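Local atomic coordinates of aminoacyl-histidine dipeptidase (Vibrio alginolyticus, PDB entry 3MRU), a protein that probably hydrolyses dipeptides, including those with a C-terminal histidine, as a zinc-dependent metallopeptidase of the M20C family. Residues V251-P263 / T348-N360. Numbering follows the deposited sequence.
Sequences VEFRGGSLRNAIP and TSLNVGVITTEEN
Gly255 and Ile355 form a hydrogen-bonded pair, with Gly255 N to Ile355 O at 2.9 Å and Ile355 N to Gly255 O at 3.0 Å. Both bonds are nearly straight. They join parts of the antiparallel strands 249-255 and 346-358. The axes of these short pieces come within 4.7 Å at 153°. Thr357 and Ile355 bury the most surface, followed by Asn351.

Ile355 sends CG2 to the Phe253 ring, 4.1 Å from CD2. CG2 stands anti to its backbone N, which turns it toward Phe253. Phe253 and Ile355 lie on a face covered by two helices. Phe324 of helix 318-330 meets the Phe253 ring nearly at right angles, and helix 231-242 brings Leu239 and Asn232.

Thr357 adds a side-chain bond. Its OG1 gives a hydrogen bond of 3.1 Å to Phe253 O, beside a weak one from its own N. OG1 lies beside its backbone N (chi1 -64°), which lets both donors reach the same carbonyl. Thr357 CB also packs 3.5 Å from Glu252 OE2, and Glu252 OE1 forms a salt bridge with Arg254 NH1.

After Gly255 the chain leaves the strand, and Leu258 to Ala261 make a type I turn. Asn351 reaches toward 258-263. Its OD1 lies 3.3 Å from Arg259 O, two acceptors with no bond between them. Its ND2 lies 3.4 Å from Pro263 CD.

The large mixed sheet probably belongs to the lid (dimerisation) domain of M20 peptidases, away from the two zinc ions. Backbone bonds set the register at Gly255, and the Thr357 hydroxyl reinforces the weaker end at Phe253. Beyond the strand, van der Waals packing takes over at Pro263.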
loop_
_atom_site.group_PDB
_atom_site.type_symbol
_atom_site.label_atom_id
_atom_site.label_comp_id
_atom_site.label_asym_id
_atom_site.label_seq_id
_atom_site.Cartn_x
_atom_site.Cartn_y
_atom_site.Cartn_z
ATOM N N VAL A 251 -12.321 6.809 32.194
ATOM C CA VAL A 251 -11.483 8.003 32.095
ATOM C C VAL A 251 -10.648 8.127 30.810
ATOM O O VAL A 251 -10.623 9.166 30.163
ATOM C CB VAL A 251 -10.609 8.242 33.414
ATOM C CG1 VAL A 251 -10.420 6.970 34.229
ATOM C CG2 VAL A 251 -9.269 8.904 33.110
ATOM N N GLU A 252 -10.015 7.026 30.432
ATOM C CA GLU A 252 -9.004 7.022 29.389
ATOM C C GLU A 252 -9.163 5.789 28.460
ATOM O O GLU A 252 -9.471 4.691 28.926
ATOM C CB GLU A 252 -7.607 7.051 30.039
ATOM C CG GLU A 252 -6.417 7.025 29.096
ATOM C CD GLU A 252 -6.119 8.375 28.496
ATOM O OE1 GLU A 252 -4.919 8.668 28.273
ATOM O OE2 GLU A 252 -7.081 9.141 28.248
ATOM N N PHE A 253 -8.943 5.992 27.160
ATOM C CA PHE A 253 -8.982 4.935 26.149
ATOM C C PHE A 253 -7.937 5.282 25.067
ATOM O O PHE A 253 -8.118 6.212 24.274
ATOM C CB PHE A 253 -10.401 4.830 25.535
ATOM C CG PHE A 253 -10.741 3.470 24.920
ATOM C CD1 PHE A 253 -12.027 2.949 25.052
ATOM C CD2 PHE A 253 -9.797 2.728 24.205
ATOM C CE1 PHE A 253 -12.363 1.716 24.492
ATOM C CE2 PHE A 253 -10.126 1.496 23.652
ATOM C CZ PHE A 253 -11.411 0.993 23.798
ATOM N N ARG A 254 -6.845 4.537 25.040
ATOM C CA ARG A 254 -5.789 4.784 24.088
ATOM C C ARG A 254 -5.425 3.453 23.460
ATOM O O ARG A 254 -5.130 2.487 24.175
ATOM C CB ARG A 254 -4.577 5.377 24.816
ATOM C CG ARG A 254 -3.356 5.756 23.948
ATOM C CD ARG A 254 -3.576 7.065 23.185
ATOM N NE ARG A 254 -4.698 7.839 23.753
ATOM C CZ ARG A 254 -4.597 8.711 24.762
ATOM N NH1 ARG A 254 -5.689 9.336 25.192
ATOM N NH2 ARG A 254 -3.419 8.962 25.345
ATOM N N GLY A 255 -5.425 3.387 22.135
ATOM C CA GLY A 255 -5.061 2.143 21.486
ATOM C C GLY A 255 -4.443 2.349 20.141
ATOM O O GLY A 255 -4.704 3.351 19.484
ATOM N N GLY A 256 -3.613 1.393 19.746
ATOM C CA GLY A 256 -2.998 1.378 18.430
ATOM C C GLY A 256 -2.077 2.539 18.157
ATOM O O GLY A 256 -1.992 3.461 18.957
ATOM N N SER A 257 -1.402 2.490 17.006
ATOM C CA SER A 257 -0.368 3.457 16.624
ATOM C C SER A 257 -0.628 4.321 15.390
ATOM O O SER A 257 -0.155 5.437 15.323
ATOM C CB SER A 257 0.907 2.653 16.390
ATOM O OG SER A 257 0.943 2.139 15.068
ATOM N N LEU A 258 -1.334 3.788 14.399
ATOM C CA LEU A 258 -1.715 4.537 13.201
ATOM C C LEU A 258 -2.680 3.663 12.404
ATOM O O LEU A 258 -2.646 2.441 12.536
ATOM C CB LEU A 258 -0.474 5.039 12.444
ATOM C CG LEU A 258 0.709 4.097 12.174
ATOM C CD1 LEU A 258 1.141 4.210 10.705
ATOM C CD2 LEU A 258 1.869 4.378 13.118
ATOM N N ARG A 259 -3.568 4.264 11.619
ATOM C CA ARG A 259 -4.580 3.502 10.869
ATOM C C ARG A 259 -3.947 2.381 10.027
ATOM O O ARG A 259 -4.555 1.336 9.800
ATOM C CB ARG A 259 -5.360 4.454 9.958
ATOM C CG ARG A 259 -5.361 5.900 10.426
ATOM C CD ARG A 259 -5.733 6.847 9.298
ATOM N NE ARG A 259 -6.874 7.690 9.644
ATOM C CZ ARG A 259 -6.792 8.995 9.875
ATOM N NH1 ARG A 259 -5.621 9.615 9.800
ATOM N NH2 ARG A 259 -7.883 9.683 10.185
ATOM N N ASN A 260 -2.726 2.626 9.568
ATOM C CA ASN A 260 -1.967 1.741 8.714
ATOM C C ASN A 260 -1.747 0.352 9.250
ATOM O O ASN A 260 -1.459 -0.554 8.484
ATOM C CB ASN A 260 -0.593 2.385 8.501
ATOM C CG ASN A 260 -0.047 2.135 7.129
ATOM O OD1 ASN A 260 1.171 2.066 6.941
ATOM N ND2 ASN A 260 -0.938 1.992 6.150
ATOM N N ALA A 261 -1.855 0.200 10.568
ATOM C CA ALA A 261 -1.453 -1.030 11.258
ATOM C C ALA A 261 -2.473 -1.533 12.255
ATOM O O ALA A 261 -2.956 -0.784 13.113
ATOM C CB ALA A 261 -0.131 -0.820 11.980
ATOM N N ILE A 262 -2.750 -2.828 12.161
ATOM C CA ILE A 262 -3.658 -3.522 13.079
ATOM C C ILE A 262 -3.188 -3.318 14.523
ATOM O O ILE A 262 -2.069 -3.717 14.857
ATOM C CB ILE A 262 -3.696 -5.025 12.770
ATOM C CG1 ILE A 262 -3.879 -5.265 11.274
ATOM C CG2 ILE A 262 -4.818 -5.654 13.508
ATOM C CD1 ILE A 262 -3.525 -6.674 10.796
ATOM N N PRO A 263 -4.031 -2.708 15.383
ATOM C CA PRO A 263 -3.505 -2.221 16.655
ATOM C C PRO A 263 -3.201 -3.390 17.570
ATOM O O PRO A 263 -4.046 -4.258 17.759
ATOM C CB PRO A 263 -4.644 -1.366 17.207
ATOM C CG PRO A 263 -5.857 -1.935 16.621
ATOM C CD PRO A 263 -5.481 -2.479 15.269
ATOM N N THR A 348 -13.243 -6.246 0.459
ATOM C CA THR A 348 -13.408 -5.027 1.253
ATOM C C THR A 348 -13.013 -5.267 2.707
ATOM O O THR A 348 -13.196 -6.367 3.220
ATOM C CB THR A 348 -14.861 -4.453 1.203
ATOM O OG1 THR A 348 -15.356 -4.411 -0.139
ATOM C CG2 THR A 348 -14.879 -3.045 1.742
ATOM N N SER A 349 -12.466 -4.245 3.362
ATOM C CA SER A 349 -12.106 -4.366 4.759
ATOM C C SER A 349 -11.903 -3.011 5.385
ATOM O O SER A 349 -11.817 -2.000 4.684
ATOM C CB SER A 349 -10.821 -5.150 4.915
ATOM O OG SER A 349 -9.735 -4.355 4.482
ATOM N N LEU A 350 -11.827 -3.006 6.710
ATOM C CA LEU A 350 -11.506 -1.815 7.454
ATOM C C LEU A 350 -10.837 -2.158 8.785
ATOM O O LEU A 350 -11.015 -3.243 9.340
ATOM C CB LEU A 350 -12.746 -0.945 7.672
ATOM C CG LEU A 350 -13.637 -1.077 8.899
ATOM C CD1 LEU A 350 -14.321 0.235 9.136
ATOM C CD2 LEU A 350 -14.631 -2.152 8.631
ATOM N N ASN A 351 -10.061 -1.214 9.286
ATOM C CA ASN A 351 -9.300 -1.433 10.478
ATOM C C ASN A 351 -9.547 -0.248 11.377
ATOM O O ASN A 351 -9.205 0.860 11.006
ATOM C CB ASN A 351 -7.819 -1.539 10.110
ATOM C CG ASN A 351 -6.888 -1.595 11.327
ATOM O OD1 ASN A 351 -5.678 -1.470 11.182
ATOM N ND2 ASN A 351 -7.444 -1.783 12.523
ATOM N N VAL A 352 -10.181 -0.472 12.527
ATOM C CA VAL A 352 -10.243 0.538 13.572
ATOM C C VAL A 352 -8.886 0.497 14.273
ATOM O O VAL A 352 -8.674 -0.264 15.243
ATOM C CB VAL A 352 -11.401 0.286 14.567
ATOM C CG1 VAL A 352 -11.220 1.132 15.819
ATOM C CG2 VAL A 352 -12.737 0.579 13.897
ATOM N N GLY A 353 -7.976 1.323 13.753
ATOM C CA GLY A 353 -6.558 1.285 14.103
ATOM C C GLY A 353 -6.071 2.156 15.261
ATOM O O GLY A 353 -5.115 1.780 15.943
ATOM N N VAL A 354 -6.695 3.316 15.480
ATOM C CA VAL A 354 -6.207 4.272 16.495
ATOM C C VAL A 354 -7.342 4.888 17.322
ATOM O O VAL A 354 -8.318 5.421 16.777
ATOM C CB VAL A 354 -5.358 5.440 15.878
ATOM C CG1 VAL A 354 -4.605 6.160 16.955
ATOM C CG2 VAL A 354 -4.388 4.939 14.854
ATOM N N ILE A 355 -7.213 4.824 18.638
ATOM C CA ILE A 355 -8.142 5.546 19.485
ATOM C C ILE A 355 -7.357 6.357 20.490
ATOM O O ILE A 355 -6.411 5.853 21.096
ATOM C CB ILE A 355 -9.154 4.611 20.172
ATOM C CG1 ILE A 355 -9.965 3.875 19.103
ATOM C CG2 ILE A 355 -10.055 5.407 21.139
ATOM C CD1 ILE A 355 -10.782 2.695 19.618
ATOM N N THR A 356 -7.748 7.627 20.621
ATOM C CA THR A 356 -7.097 8.595 21.516
ATOM C C THR A 356 -8.149 9.521 22.168
ATOM O O THR A 356 -8.921 10.221 21.483
ATOM C CB THR A 356 -6.067 9.488 20.782
ATOM O OG1 THR A 356 -6.767 10.371 19.889
ATOM C CG2 THR A 356 -5.041 8.662 19.990
ATOM N N THR A 357 -8.154 9.500 23.497
ATOM C CA THR A 357 -9.016 10.312 24.329
ATOM C C THR A 357 -8.221 11.542 24.689
ATOM O O THR A 357 -6.998 11.495 24.694
ATOM C CB THR A 357 -9.346 9.540 25.618
ATOM O OG1 THR A 357 -10.098 8.369 25.274
ATOM C CG2 THR A 357 -10.137 10.392 26.613
ATOM N N GLU A 358 -8.900 12.644 24.971
ATOM C CA GLU A 358 -8.266 13.808 25.594
ATOM C C GLU A 358 -9.371 14.444 26.425
ATOM O O GLU A 358 -10.448 13.847 26.529
ATOM C CB GLU A 358 -7.741 14.781 24.531
ATOM C CG GLU A 358 -8.760 15.039 23.416
ATOM C CD GLU A 358 -8.534 16.377 22.725
ATOM O OE1 GLU A 358 -8.208 16.370 21.502
ATOM O OE2 GLU A 358 -8.694 17.431 23.401
ATOM N N GLU A 359 -9.146 15.614 27.035
ATOM C CA GLU A 359 -10.273 16.267 27.712
ATOM C C GLU A 359 -11.247 16.832 26.682
ATOM O O GLU A 359 -10.867 17.671 25.848
ATOM C CB GLU A 359 -9.864 17.320 28.758
ATOM C CG GLU A 359 -11.010 17.537 29.808
ATOM C CD GLU A 359 -11.021 18.913 30.534
ATOM O OE1 GLU A 359 -9.936 19.407 30.955
ATOM O OE2 GLU A 359 -12.131 19.495 30.694
ATOM N N ASN A 360 -12.484 16.332 26.722
ATOM C CA ASN A 360 -13.587 16.803 25.842
ATOM C C ASN A 360 -13.683 16.218 24.432
ATOM O O ASN A 360 -14.600 16.568 23.687
ATOM C CB ASN A 360 -13.630 18.334 25.763
ATOM C CG ASN A 360 -13.839 18.978 27.121
ATOM O OD1 ASN A 360 -14.917 18.853 27.722
ATOM N ND2 ASN A 360 -12.803 19.663 27.623
#